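Long-range contacts in trans-4-hydroxy-L-proline dehydratase (Clostridioides difficile 70-100-2010, PDB 6VXC), which catalyses the dehydration of trans-4-hydroxy-L-proline to (S)-1-pyrroline-5-carboxylate by glycyl radical chemistry during the anaerobic breakdown of 4-hydroxyproline: residues D150-A155 / A529-I534; T170-Q175 / T468-I473; T567-G572 / R659-P664. All coordinates share one frame; numbering follows the deposited sequence.

Followed from the N terminus, the chain first lays down helix 148-155 and then the loop 170-175, the opening halves of contacts 1 and 2. Contact 2 closes when strand 463-472 returns along that loop, and contact 1 closes later on helix 506-538, so contact 2 is nested inside contact 1. Contact 3 follows in series, pairing strand 565-573 with strand 657-661 and the loop beyond. Contacts 2 and 3 share one three-stranded parallel sheet, in which strand 565-573 lies between the other two; contacts 1 and 2 meet where I531 packs on E171 and M173. Together they tie an outer helix pair, through a buried loop, to a central sheet.

Contact 1: residues D150-A155 / A529-I534; sequences DKIINA and AVIENI
Helices 148-155 and 506-538 run nearly antiparallel here, the N-to-C directions of segments 150-155 and 529-534 lying 153° apart, with the CA atoms of I152 and I531 closest across the pair at 6.3 Å and the axes 10.0 Å apart at closest. That spacing suits an interface of branched aliphatic side chains, and no hydrogen bond crosses it. I152 carries the contact with both of its branches. Its CG2 methyl, anti to the backbone N because chi1 is -67°, meets I531 CG1 at 3.6 Å, and the two side chains cross at about a right angle. Its CG1 methylene lies 3.8 Å from I534 CD1. The extended I534 chain sends this terminal methyl against the backbone of the other helix too, where it rests 3.6 Å from K151 O. Toward the end of segment 150-155 the interface thins to a single methyl pair, A155 CB and V530 CG1 at 3.8 Å. Burial follows the same gradient: I152 and I531 are buried, whereas A155 is exposed. On the inner side, I531 also packs on E171 and M173 of the loop 170-175. This is antiparallel packing of two helices through aliphatic side chains, joining short helix 148-155 to long helix 506-538 away from the annotated catalytic residues.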
loop_
_atom_site.group_PDB
_atom_site.type_symbol
_atom_site.label_atom_id
_atom_site.label_comp_id
_atom_site.label_asym_id
_atom_site.label_seq_id
_atom_site.Cartn_x
_atom_site.Cartn_y
_atom_site.Cartn_z
ATOM N N ASP A 150 -3.115 14.064 -17.619
ATOM C CA ASP A 150 -2.774 14.497 -18.973
ATOM C C ASP A 150 -1.432 15.217 -19.006
ATOM O O ASP A 150 -0.663 15.052 -19.955
ATOM C CB ASP A 150 -3.897 15.362 -19.551
ATOM C CG ASP A 150 -5.103 14.524 -19.989
ATOM O OD1 ASP A 150 -4.970 13.277 -20.059
ATOM O OD2 ASP A 150 -6.177 15.103 -20.266
ATOM N N LYS A 151 -1.121 16.001 -17.973
ATOM C CA LYS A 151 0.217 16.574 -17.856
ATOM C C LYS A 151 1.294 15.491 -17.893
ATOM O O LYS A 151 2.340 15.664 -18.524
ATOM C CB LYS A 151 0.307 17.381 -16.566
ATOM C CG LYS A 151 -0.653 18.557 -16.543
ATOM C CD LYS A 151 -0.732 19.268 -15.214
ATOM C CE LYS A 151 -1.745 20.411 -15.334
ATOM N NZ LYS A 151 -2.038 20.962 -14.003
ATOM N N ILE A 152 1.057 14.368 -17.218
ATOM C CA ILE A 152 2.040 13.289 -17.195
ATOM C C ILE A 152 2.132 12.612 -18.558
ATOM O O ILE A 152 3.210 12.526 -19.158
ATOM C CB ILE A 152 1.690 12.281 -16.089
ATOM C CG1 ILE A 152 1.862 12.950 -14.731
ATOM C CG2 ILE A 152 2.534 11.022 -16.221
ATOM C CD1 ILE A 152 1.307 12.134 -13.595
ATOM N N ILE A 153 1.001 12.117 -19.060
ATOM C CA ILE A 153 1.025 11.328 -20.287
ATOM C C ILE A 153 1.602 12.145 -21.432
ATOM O O ILE A 153 2.403 11.643 -22.222
ATOM C CB ILE A 153 -0.380 10.784 -20.619
ATOM C CG1 ILE A 153 -0.818 9.754 -19.580
ATOM C CG2 ILE A 153 -0.374 10.068 -21.956
ATOM C CD1 ILE A 153 0.094 8.528 -19.518
ATOM N N ASN A 154 1.219 13.418 -21.533
ATOM C CA ASN A 154 1.725 14.244 -22.624
ATOM C C ASN A 154 3.210 14.543 -22.500
ATOM O O ASN A 154 3.826 14.936 -23.491
ATOM C CB ASN A 154 0.915 15.531 -22.709
ATOM C CG ASN A 154 -0.502 15.261 -23.136
ATOM O OD1 ASN A 154 -0.774 14.240 -23.774
ATOM N ND2 ASN A 154 -1.414 16.154 -22.791
ATOM N N ALA A 155 3.804 14.361 -21.327
ATOM C CA ALA A 155 5.224 14.633 -21.157
ATOM C C ALA A 155 6.109 13.399 -21.299
ATOM O O ALA A 155 7.332 13.538 -21.290
ATOM C CB ALA A 155 5.478 15.289 -19.800
ATOM N N ALA A 529 11.206 11.134 -12.995
ATOM C CA ALA A 529 11.710 12.468 -12.659
ATOM C C ALA A 529 10.752 13.547 -13.137
ATOM O O ALA A 529 10.436 14.481 -12.399
ATOM C CB ALA A 529 13.110 12.682 -13.245
ATOM N N VAL A 530 10.271 13.426 -14.374
ATOM C CA VAL A 530 9.228 14.324 -14.862
ATOM C C VAL A 530 8.026 14.303 -13.926
ATOM O O VAL A 530 7.459 15.351 -13.592
ATOM C CB VAL A 530 8.826 13.950 -16.302
ATOM C CG1 VAL A 530 7.567 14.704 -16.725
ATOM C CG2 VAL A 530 9.979 14.246 -17.277
ATOM N N ILE A 531 7.587 13.103 -13.531
ATOM C CA ILE A 531 6.394 12.973 -12.693
ATOM C C ILE A 531 6.626 13.569 -11.313
ATOM O O ILE A 531 5.727 14.190 -10.732
ATOM C CB ILE A 531 5.952 11.495 -12.625
ATOM C CG1 ILE A 531 5.416 11.072 -13.993
ATOM C CG2 ILE A 531 4.911 11.260 -11.526
ATOM C CD1 ILE A 531 5.307 9.595 -14.162
ATOM N N GLU A 532 7.828 13.392 -10.767
ATOM C CA GLU A 532 8.139 13.983 -9.477
ATOM C C GLU A 532 8.003 15.505 -9.523
ATOM O O GLU A 532 7.469 16.114 -8.589
ATOM C CB GLU A 532 9.550 13.581 -9.052
ATOM C CG GLU A 532 9.862 13.925 -7.618
ATOM C CD GLU A 532 11.225 13.456 -7.150
ATOM O OE1 GLU A 532 11.904 12.695 -7.884
ATOM O OE2 GLU A 532 11.598 13.864 -6.032
ATOM N N ASN A 533 8.469 16.134 -10.607
ATOM C CA ASN A 533 8.293 17.576 -10.771
ATOM C C ASN A 533 6.827 17.963 -10.824
ATOM O O ASN A 533 6.403 18.928 -10.187
ATOM C CB ASN A 533 8.993 18.044 -12.040
ATOM C CG ASN A 533 10.447 18.248 -11.835
ATOM O OD1 ASN A 533 10.856 19.295 -11.357
ATOM N ND2 ASN A 533 11.248 17.263 -12.193
ATOM N N ILE A 534 6.047 17.232 -11.614
ATOM C CA ILE A 534 4.637 17.552 -11.788
ATOM C C ILE A 534 3.901 17.477 -10.455
ATOM O O ILE A 534 3.140 18.382 -10.100
ATOM C CB ILE A 534 4.012 16.621 -12.845
ATOM C CG1 ILE A 534 4.539 16.971 -14.242
ATOM C CG2 ILE A 534 2.500 16.658 -12.774
ATOM C CD1 ILE A 534 4.101 16.000 -15.351
#

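Contact 2: residues T170-Q175 / T468-I473; sequences TEFMEQ and TGYMNI
F172 lies beside strand residues T468 to Y470. CB sits 3.6 Å from T468 O, the same carbonyl that accepts the F172 N-H at 3.0 Å in a nearly straight bond, its donor well above the carbonyl plane. CG passes the peptide joining T468 to G469, CD1 comes 3.6 Å from G469 CA, and CE1 ends 3.4 Å from Y470 CE2. CZ, at the tip, packs against Y470 OH, which is hydrogen-bonded to T665. The F172 edge is thus directed at the Y470 face in an offset edge-to-face pair, ring planes at 68°. T170 completes the grip: its N-H reaches Y470 O in the carbonyl plane, while OG1, placed by a chi1 of 72°, accepts the Y470 N-H at 3.1 Å and also bonds E353. G469 has no side chain, and its CA-H points nearly straight (165°) at T170 O, 3.6 Å from CA, bringing the backbones close. Close by are C454 and E456, by similarity radical cysteine and proton acceptor. Strand 463-472 has strand 565-573 along one edge and the loop 170-175 beside it; K524 of helix 506-538 bonds T170 O and T468 O and salt-bridges E171, and helices 348-353 and 667-673 pack on Y470.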
loop_
_atom_site.group_PDB
_atom_site.type_symbol
_atom_site.label_atom_id
_atom_site.label_comp_id
_atom_site.label_asym_id
_atom_site.label_seq_id
_atom_site.Cartn_x
_atom_site.Cartn_y
_atom_site.Cartn_z
ATOM N N THR A 170 4.508 -0.284 -14.493
ATOM C CA THR A 170 3.315 0.520 -14.255
ATOM C C THR A 170 3.741 1.895 -13.751
ATOM O O THR A 170 4.921 2.152 -13.527
ATOM C CB THR A 170 2.352 -0.140 -13.251
ATOM O OG1 THR A 170 2.917 -0.063 -11.936
ATOM C CG2 THR A 170 2.063 -1.619 -13.602
ATOM N N GLU A 171 2.761 2.774 -13.560
ATOM C CA GLU A 171 2.998 4.158 -13.147
ATOM C C GLU A 171 2.034 4.537 -12.025
ATOM O O GLU A 171 0.837 4.709 -12.262
ATOM C CB GLU A 171 2.838 5.122 -14.324
ATOM C CG GLU A 171 2.953 6.569 -13.883
ATOM C CD GLU A 171 4.154 6.806 -12.999
ATOM O OE1 GLU A 171 5.266 6.417 -13.402
ATOM O OE2 GLU A 171 3.996 7.373 -11.907
ATOM N N PHE A 172 2.567 4.710 -10.818
ATOM C CA PHE A 172 1.712 4.898 -9.651
ATOM C C PHE A 172 1.008 6.247 -9.640
ATOM O O PHE A 172 -0.073 6.367 -9.062
ATOM C CB PHE A 172 2.536 4.726 -8.375
ATOM C CG PHE A 172 2.333 3.403 -7.706
ATOM C CD1 PHE A 172 2.254 2.239 -8.465
ATOM C CD2 PHE A 172 2.167 3.323 -6.337
ATOM C CE1 PHE A 172 2.036 1.010 -7.864
ATOM C CE2 PHE A 172 1.957 2.090 -5.725
ATOM C CZ PHE A 172 1.882 0.931 -6.502
ATOM N N MET A 173 1.564 7.270 -10.289
ATOM C CA MET A 173 0.995 8.603 -10.142
ATOM C C MET A 173 0.047 8.983 -11.284
ATOM O O MET A 173 -0.321 10.155 -11.408
ATOM C CB MET A 173 2.109 9.643 -9.987
ATOM C CG MET A 173 2.394 10.006 -8.533
ATOM S SD MET A 173 2.821 8.544 -7.527
ATOM C CE MET A 173 4.484 8.211 -8.078
ATOM N N GLU A 174 -0.407 8.013 -12.083
ATOM C CA GLU A 174 -1.309 8.358 -13.177
ATOM C C GLU A 174 -2.718 8.678 -12.694
ATOM O O GLU A 174 -3.417 9.467 -13.333
ATOM C CB GLU A 174 -1.350 7.245 -14.231
ATOM C CG GLU A 174 -1.914 5.894 -13.783
ATOM C CD GLU A 174 -2.355 5.044 -14.973
ATOM O OE1 GLU A 174 -1.669 4.034 -15.279
ATOM O OE2 GLU A 174 -3.375 5.412 -15.613
ATOM N N GLN A 175 -3.181 8.040 -11.619
ATOM C CA GLN A 175 -4.533 8.259 -11.118
ATOM C C GLN A 175 -4.588 8.580 -9.633
ATOM O O GLN A 175 -5.689 8.708 -9.086
ATOM C CB GLN A 175 -5.401 7.034 -11.390
ATOM C CG GLN A 175 -5.681 6.784 -12.866
ATOM C CD GLN A 175 -6.357 5.466 -13.080
ATOM O OE1 GLN A 175 -7.273 5.105 -12.335
ATOM N NE2 GLN A 175 -5.913 4.723 -14.095
ATOM N N THR A 468 6.851 4.154 -7.123
ATOM C CA THR A 468 6.574 4.736 -8.437
ATOM C C THR A 468 5.966 3.758 -9.439
ATOM O O THR A 468 5.471 4.209 -10.479
ATOM C CB THR A 468 7.844 5.372 -9.054
ATOM O OG1 THR A 468 8.818 4.366 -9.337
ATOM C CG2 THR A 468 8.466 6.437 -8.131
ATOM N N GLY A 469 5.987 2.460 -9.170
ATOM C CA GLY A 469 5.375 1.473 -10.037
ATOM C C GLY A 469 6.137 0.159 -10.009
ATOM O O GLY A 469 7.302 0.094 -9.637
ATOM N N TYR A 470 5.453 -0.907 -10.445
ATOM C CA TYR A 470 6.026 -2.254 -10.526
ATOM C C TYR A 470 6.862 -2.411 -11.802
ATOM O O TYR A 470 6.585 -1.785 -12.823
ATOM C CB TYR A 470 4.915 -3.317 -10.511
ATOM C CG TYR A 470 4.024 -3.200 -9.304
ATOM C CD1 TYR A 470 4.405 -3.732 -8.080
ATOM C CD2 TYR A 470 2.829 -2.512 -9.380
ATOM C CE1 TYR A 470 3.589 -3.589 -6.954
ATOM C CE2 TYR A 470 2.011 -2.356 -8.272
ATOM C CZ TYR A 470 2.391 -2.900 -7.058
ATOM O OH TYR A 470 1.578 -2.744 -5.960
ATOM N N MET A 471 7.887 -3.259 -11.725
ATOM C CA MET A 471 8.794 -3.530 -12.834
ATOM C C MET A 471 8.706 -5.013 -13.173
ATOM O O MET A 471 8.931 -5.862 -12.305
ATOM C CB MET A 471 10.231 -3.144 -12.469
ATOM C CG MET A 471 11.248 -3.276 -13.612
ATOM S SD MET A 471 10.916 -2.208 -15.011
ATOM C CE MET A 471 10.893 -0.588 -14.244
ATOM N N ASN A 472 8.428 -5.318 -14.440
ATOM C CA ASN A 472 8.147 -6.677 -14.905
ATOM C C ASN A 472 9.483 -7.357 -15.223
ATOM O O ASN A 472 9.927 -7.424 -16.365
ATOM C CB ASN A 472 7.214 -6.618 -16.123
ATOM C CG ASN A 472 6.620 -7.982 -16.507
ATOM O OD1 ASN A 472 7.121 -9.039 -16.099
ATOM N ND2 ASN A 472 5.566 -7.956 -17.334
ATOM N N ILE A 473 10.162 -7.848 -14.176
ATOM C CA ILE A 473 11.498 -8.418 -14.377
ATOM C C ILE A 473 11.460 -9.614 -15.317
ATOM O O ILE A 473 12.336 -9.721 -16.183
ATOM C CB ILE A 473 12.155 -8.727 -13.027
ATOM C CG1 ILE A 473 12.187 -7.461 -12.180
ATOM C CG2 ILE A 473 13.554 -9.253 -13.231
ATOM C CD1 ILE A 473 12.648 -7.708 -10.781
#

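Contact 3: residues T567-G572 / R659-P664; sequences TRYIQG and RVDMLP
Y569 and R659 are paired in register across parallel strands, and their side chains lie side by side on one face. The aliphatic base of the arginine follows the tyrosine ring, R659 CB coming 3.6 Å from Y569 CE2, while the guanidinium is turned 84° to that ring. A water, lying in the ring plane at its edge, bridges their ends by donating to Y569 OH at 2.8 Å and accepting from R659 NE. R659 NH2 has a salt bridge with E657, so two of the arginine nitrogens are held.

D661 lies across Y569 differently. The two side chains cross at about a right angle, yet the carboxylate is only 15° from parallel to the ring, and OD2 is 3.6 Å from both Y569 CD2 and CB. With CG set between backbone N and carbonyl carbon at a chi1 of 58°, D661 turns back over the neighbouring strand, and OD1 comes 3.2 Å from Q571 CA and CG. Q571 points the same way as D661, but its amide stands steeply against the carboxylate. Its OE1 accepts from G469 N of the next strand, and L663 CD1 touches its CG.

Two backbone hydrogen bonds frame these side chains: R659 N to R568 O at 2.8 Å, and G572 N to D661 O, also 2.8 Å. Between them, the CA-H groups of Y569 and Q571 point at the carbonyls of R659 and D661. I570 and V660 occupy the opposite face. L663 lies about 4 Å, side chain to side chain, from the probable catalytic residues C454 and E456, consistent with a place at the edge of the active site. The strands are neighbours in one parallel sheet, and helix 630-647, between them in sequence, packs on V660, as in a beta-alpha-beta crossover.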
loop_
_atom_site.group_PDB
_atom_site.type_symbol
_atom_site.label_atom_id
_atom_site.label_comp_id
_atom_site.label_asym_id
_atom_site.label_seq_id
_atom_site.Cartn_x
_atom_site.Cartn_y
_atom_site.Cartn_z
ATOM N N THR A 567 12.944 9.080 -0.052
ATOM C CA THR A 567 13.299 7.932 -0.864
ATOM C C THR A 567 12.193 7.689 -1.878
ATOM O O THR A 567 11.049 8.092 -1.683
ATOM C CB THR A 567 13.515 6.668 -0.001
ATOM O OG1 THR A 567 12.340 6.434 0.772
ATOM C CG2 THR A 567 14.697 6.832 0.943
ATOM N N ARG A 568 12.556 7.012 -2.965
ATOM C CA ARG A 568 11.637 6.569 -4.002
ATOM C C ARG A 568 11.970 5.127 -4.350
ATOM O O ARG A 568 13.139 4.730 -4.332
ATOM C CB ARG A 568 11.739 7.439 -5.271
ATOM C CG ARG A 568 10.684 8.538 -5.349
ATOM C CD ARG A 568 10.887 9.513 -6.504
ATOM N NE ARG A 568 9.610 9.865 -7.113
ATOM C CZ ARG A 568 8.679 10.604 -6.515
ATOM N NH1 ARG A 568 8.877 11.058 -5.287
ATOM N NH2 ARG A 568 7.554 10.888 -7.144
ATOM N N TYR A 569 10.940 4.355 -4.696
ATOM C CA TYR A 569 11.076 2.929 -4.927
ATOM C C TYR A 569 10.527 2.546 -6.298
ATOM O O TYR A 569 9.573 3.142 -6.800
ATOM C CB TYR A 569 10.344 2.118 -3.823
ATOM C CG TYR A 569 11.020 2.195 -2.470
ATOM C CD1 TYR A 569 10.786 3.256 -1.594
ATOM C CD2 TYR A 569 11.944 1.229 -2.086
ATOM C CE1 TYR A 569 11.427 3.322 -0.355
ATOM C CE2 TYR A 569 12.575 1.293 -0.871
ATOM C CZ TYR A 569 12.321 2.335 -0.013
ATOM O OH TYR A 569 12.971 2.380 1.194
ATOM N N ILE A 570 11.145 1.534 -6.891
ATOM C CA ILE A 570 10.569 0.764 -7.990
ATOM C C ILE A 570 10.390 -0.664 -7.484
ATOM O O ILE A 570 11.319 -1.239 -6.916
ATOM C CB ILE A 570 11.446 0.818 -9.256
ATOM C CG1 ILE A 570 11.627 2.268 -9.737
ATOM C CG2 ILE A 570 10.851 -0.052 -10.370
ATOM C CD1 ILE A 570 12.597 2.396 -10.868
ATOM N N GLN A 571 9.184 -1.201 -7.624
ATOM C CA GLN A 571 8.825 -2.476 -7.015
ATOM C C GLN A 571 9.129 -3.647 -7.952
ATOM O O GLN A 571 8.503 -3.788 -9.004
ATOM C CB GLN A 571 7.351 -2.460 -6.612
ATOM C CG GLN A 571 6.875 -1.248 -5.757
ATOM C CD GLN A 571 6.245 -0.095 -6.527
ATOM O OE1 GLN A 571 6.887 0.925 -6.770
ATOM N NE2 GLN A 571 5.001 -0.264 -6.939
ATOM N N GLY A 572 10.050 -4.517 -7.543
ATOM C CA GLY A 572 10.434 -5.644 -8.391
ATOM C C GLY A 572 9.427 -6.781 -8.294
ATOM O O GLY A 572 9.089 -7.233 -7.200
ATOM N N ARG A 659 15.650 3.472 -4.085
ATOM C CA ARG A 659 15.931 2.206 -3.434
ATOM C C ARG A 659 14.962 1.158 -3.981
ATOM O O ARG A 659 14.100 1.448 -4.808
ATOM C CB ARG A 659 15.843 2.334 -1.905
ATOM C CG ARG A 659 16.787 3.416 -1.308
ATOM C CD ARG A 659 16.843 3.376 0.222
ATOM N NE ARG A 659 17.500 2.154 0.674
ATOM C CZ ARG A 659 18.810 1.939 0.611
ATOM N NH1 ARG A 659 19.316 0.786 1.045
ATOM N NH2 ARG A 659 19.617 2.883 0.139
ATOM N N VAL A 660 15.068 -0.060 -3.473
ATOM C CA VAL A 660 14.445 -1.214 -4.095
ATOM C C VAL A 660 13.561 -1.915 -3.068
ATOM O O VAL A 660 13.899 -1.952 -1.882
ATOM C CB VAL A 660 15.579 -2.104 -4.654
ATOM C CG1 VAL A 660 15.488 -3.514 -4.235
ATOM C CG2 VAL A 660 15.755 -1.884 -6.187
ATOM N N ASP A 661 12.398 -2.408 -3.512
ATOM C CA ASP A 661 11.567 -3.320 -2.727
ATOM C C ASP A 661 10.937 -4.353 -3.666
ATOM O O ASP A 661 11.038 -4.247 -4.892
ATOM C CB ASP A 661 10.505 -2.560 -1.882
ATOM C CG ASP A 661 9.570 -1.684 -2.710
ATOM O OD1 ASP A 661 9.469 -1.921 -3.924
ATOM O OD2 ASP A 661 8.908 -0.758 -2.139
ATOM N N MET A 662 10.291 -5.370 -3.082
ATOM C CA MET A 662 9.820 -6.537 -3.831
ATOM C C MET A 662 8.419 -6.913 -3.358
ATOM O O MET A 662 8.273 -7.631 -2.360
ATOM C CB MET A 662 10.784 -7.701 -3.650
ATOM C CG MET A 662 12.240 -7.268 -3.759
ATOM S SD MET A 662 12.746 -7.176 -5.476
ATOM C CE MET A 662 12.848 -8.928 -5.805
ATOM N N LEU A 663 7.402 -6.450 -4.080
ATOM C CA LEU A 663 6.016 -6.804 -3.800
ATOM C C LEU A 663 5.202 -6.644 -5.079
ATOM O O LEU A 663 5.606 -5.913 -5.986
ATOM C CB LEU A 663 5.429 -5.951 -2.659
ATOM C CG LEU A 663 5.269 -4.419 -2.577
ATOM C CD1 LEU A 663 6.571 -3.707 -2.835
ATOM C CD2 LEU A 663 4.151 -3.857 -3.422
ATOM N N PRO A 664 4.073 -7.362 -5.204
ATOM C CA PRO A 664 3.310 -7.333 -6.462
ATOM C C PRO A 664 1.900 -6.746 -6.366
ATOM O O PRO A 664 1.328 -6.382 -7.396
ATOM C CB PRO A 664 3.225 -8.820 -6.815
ATOM C CG PRO A 664 3.003 -9.459 -5.421
ATOM C CD PRO A 664 3.772 -8.582 -4.427
HETATM O O HOH W 1 15.173 1.067 2.385
#